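Gp26 (Listeria phage P40, PDB 4JZ5) is a phage endolysin whose glycosyl hydrolase family 25 catalytic domain probably cleaves the glycan strands of Listeria peptidoglycan. Local coordinates at residues Q133-I136 / D137-G141. Residues are numbered along the deposited sequence; the frame is centred on the assembly and turned at random.
Sequences QRFI and DHVKG
Q133 and D137 meet one turn apart on helix 128-143. The CB of Q133 carries CG anti to the backbone N (chi1 -166°). CG lies 3.7 Å from OD2 of D137. The chain then bends at chi2 (69°); CD lies 3.8 Å from OD1 of D137, and the CD-NE2 bond points along the helix. At the tip, NE2 gives a hydrogen bond to OD1 of D137, 2.9 Å long. OD1 is met from above the carboxylate plane, and the amide and carboxylate planes are 30° apart. The other amide atom, OE1, accepts from the backbone N of K165. Four i to i+4 backbone bonds back this up, the first from D137 N to Q133 O, the last from K140 N to I136 O.

The inward side is apolar. V139 CG2 sits 3.8 Å from F135 CE1, in an off-centre CH-pi contact. L116 and L114 of strand 114-117 touch this side. I136 CG2 lies alongside K140 CD at 3.8 Å, while K140 NZ reaches on to a salt bridge with D167.

The helix is thus amphipathic. It connects parallel strands 114-117 and 147-152 in a beta-alpha-beta crossover. The Q133 amide uses both ends: it joins the exposed D137 carboxylate to the loop at K165. The two bonds together hold the amide's rotation. Its N-H is a neutral donor, so it may stabilise the negative charge on D137 without cancelling it.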
ATOM      1  N   GLN A 133      -9.180  -4.339  12.283  1.00  5.09           N
ATOM      2  CA  GLN A 133      -8.747  -3.538  13.420  1.00  5.39           C
ATOM      3  C   GLN A 133      -7.676  -4.257  14.244  1.00  5.61           C
ATOM      4  O   GLN A 133      -6.689  -3.632  14.655  1.00  5.68           O
ATOM      5  CB  GLN A 133      -9.925  -3.162  14.320  1.00  5.51           C
ATOM      6  CG  GLN A 133      -9.554  -2.059  15.297  1.00  5.52           C
ATOM      7  CD  GLN A 133      -9.351  -0.758  14.576  1.00  5.52           C
ATOM      8  OE1 GLN A 133     -10.295  -0.237  13.983  1.00  6.85           O
ATOM      9  NE2 GLN A 133      -8.122  -0.275  14.515  1.00  6.55           N
ATOM     10  N   ARG A 134      -7.873  -5.549  14.495  1.00  5.59           N
ATOM     11  CA  ARG A 134      -6.878  -6.326  15.226  1.00  5.70           C
ATOM     12  C   ARG A 134      -5.534  -6.299  14.511  1.00  5.35           C
ATOM     13  O   ARG A 134      -4.488  -6.144  15.159  1.00  5.93           O
ATOM     14  CB  ARG A 134      -7.345  -7.764  15.438  1.00  6.39           C
ATOM     15  CG  ARG A 134      -8.574  -7.880  16.330  1.00  6.91           C
ATOM     16  CD  ARG A 134      -9.004  -9.338  16.459  1.00  7.49           C
ATOM     17  NE  ARG A 134      -8.016 -10.114  17.200  1.00  9.38           N
ATOM     18  CZ  ARG A 134      -7.444 -11.241  16.795  1.00  8.55           C
ATOM     19  NH1 ARG A 134      -7.744 -11.802  15.636  1.00  9.02           N
ATOM     20  NH2 ARG A 134      -6.547 -11.810  17.587  1.00 10.25           N
ATOM     21  N   PHE A 135      -5.550  -6.467  13.197  1.00  5.05           N
ATOM     22  CA  PHE A 135      -4.321  -6.423  12.414  1.00  5.32           C
ATOM     23  C   PHE A 135      -3.617  -5.075  12.553  1.00  4.72           C
ATOM     24  O   PHE A 135      -2.427  -5.014  12.853  1.00  5.18           O
ATOM     25  CB  PHE A 135      -4.669  -6.713  10.948  1.00  4.88           C
ATOM     26  CG  PHE A 135      -3.487  -6.670  10.004  1.00  4.55           C
ATOM     27  CD1 PHE A 135      -2.960  -5.465   9.571  1.00  4.81           C
ATOM     28  CD2 PHE A 135      -2.919  -7.849   9.537  1.00  5.25           C
ATOM     29  CE1 PHE A 135      -1.877  -5.432   8.709  1.00  4.98           C
ATOM     30  CE2 PHE A 135      -1.840  -7.823   8.664  1.00  5.32           C
ATOM     31  CZ  PHE A 135      -1.321  -6.608   8.256  1.00  5.48           C
ATOM     32  N   ILE A 136      -4.357  -4.006  12.316  1.00  4.59           N
ATOM     33  CA  ILE A 136      -3.803  -2.659  12.325  1.00  5.25           C
ATOM     34  C   ILE A 136      -3.291  -2.286  13.716  1.00  5.44           C
ATOM     35  O   ILE A 136      -2.180  -1.762  13.843  1.00  5.66           O
ATOM     36  CB  ILE A 136      -4.855  -1.672  11.796  1.00  5.11           C
ATOM     37  CG1 ILE A 136      -5.052  -1.906  10.287  1.00  5.39           C
ATOM     38  CG2 ILE A 136      -4.482  -0.225  12.118  1.00  6.11           C
ATOM     39  CD1 ILE A 136      -6.250  -1.202   9.711  1.00  8.12           C
ATOM     40  N   ASP A 137      -4.072  -2.577  14.751  1.00  5.79           N
ATOM     41  CA  ASP A 137      -3.633  -2.302  16.103  1.00  6.31           C
ATOM     42  C   ASP A 137      -2.326  -3.023  16.390  1.00  5.74           C
ATOM     43  O   ASP A 137      -1.436  -2.476  17.053  1.00  6.77           O
ATOM     44  CB  ASP A 137      -4.652  -2.803  17.119  1.00  7.03           C
ATOM     45  CG  ASP A 137      -5.962  -2.017  17.133  1.00  7.89           C
ATOM     46  OD1 ASP A 137      -6.066  -0.964  16.493  1.00  8.54           O
ATOM     47  OD2 ASP A 137      -6.894  -2.483  17.832  1.00 10.87           O
ATOM     48  N   HIS A 138      -2.208  -4.274  15.961  1.00  5.61           N
ATOM     49  CA  HIS A 138      -0.999  -5.024  16.241  1.00  5.83           C
ATOM     50  C   HIS A 138       0.214  -4.401  15.565  1.00  5.71           C
ATOM     51  O   HIS A 138       1.263  -4.214  16.187  1.00  6.19           O
ATOM     52  CB  HIS A 138      -1.163  -6.488  15.839  1.00  6.83           C
ATOM     53  CG  HIS A 138      -0.055  -7.350  16.327  1.00  6.73           C
ATOM     54  ND1 HIS A 138       0.049  -7.721  17.649  1.00  8.65           N
ATOM     55  CD2 HIS A 138       1.011  -7.896  15.697  1.00  8.09           C
ATOM     56  CE1 HIS A 138       1.132  -8.460  17.810  1.00  8.83           C
ATOM     57  NE2 HIS A 138       1.730  -8.585  16.643  1.00  9.45           N
ATOM     58  N   VAL A 139       0.081  -4.079  14.285  1.00  5.46           N
ATOM     59  CA  VAL A 139       1.210  -3.519  13.560  1.00  5.58           C
ATOM     60  C   VAL A 139       1.625  -2.160  14.150  1.00  5.24           C
ATOM     61  O   VAL A 139       2.814  -1.898  14.340  1.00  6.08           O
ATOM     62  CB  VAL A 139       0.895  -3.392  12.063  1.00  5.11           C
ATOM     63  CG1 VAL A 139       2.046  -2.725  11.330  1.00  6.10           C
ATOM     64  CG2 VAL A 139       0.591  -4.754  11.464  1.00  5.66           C
ATOM     65  N   LYS A 140       0.655  -1.304  14.431  1.00  5.25           N
ATOM     66  CA  LYS A 140       0.953  -0.001  15.039  1.00  6.38           C
ATOM     67  C   LYS A 140       1.645  -0.196  16.384  1.00  6.80           C
ATOM     68  O   LYS A 140       2.638   0.484  16.685  1.00  7.95           O
ATOM     69  CB  LYS A 140      -0.325   0.826  15.222  1.00  6.33           C
ATOM     70  CG  LYS A 140      -0.870   1.383  13.912  1.00  6.57           C
ATOM     71  CD  LYS A 140      -2.212   2.075  14.074  1.00  8.14           C
ATOM     72  CE  LYS A 140      -2.192   3.282  15.008  1.00  7.52           C
ATOM     73  NZ  LYS A 140      -1.299   4.372  14.524  1.00  7.69           N
ATOM     74  N   GLY A 141       1.140  -1.114  17.194  1.00  6.74           N
ATOM     75  CA  GLY A 141       1.701  -1.333  18.512  1.00  7.04           C
ATOM     76  C   GLY A 141       3.097  -1.916  18.502  1.00  6.63           C
ATOM     77  O   GLY A 141       3.854  -1.697  19.449  1.00  8.12           O
TER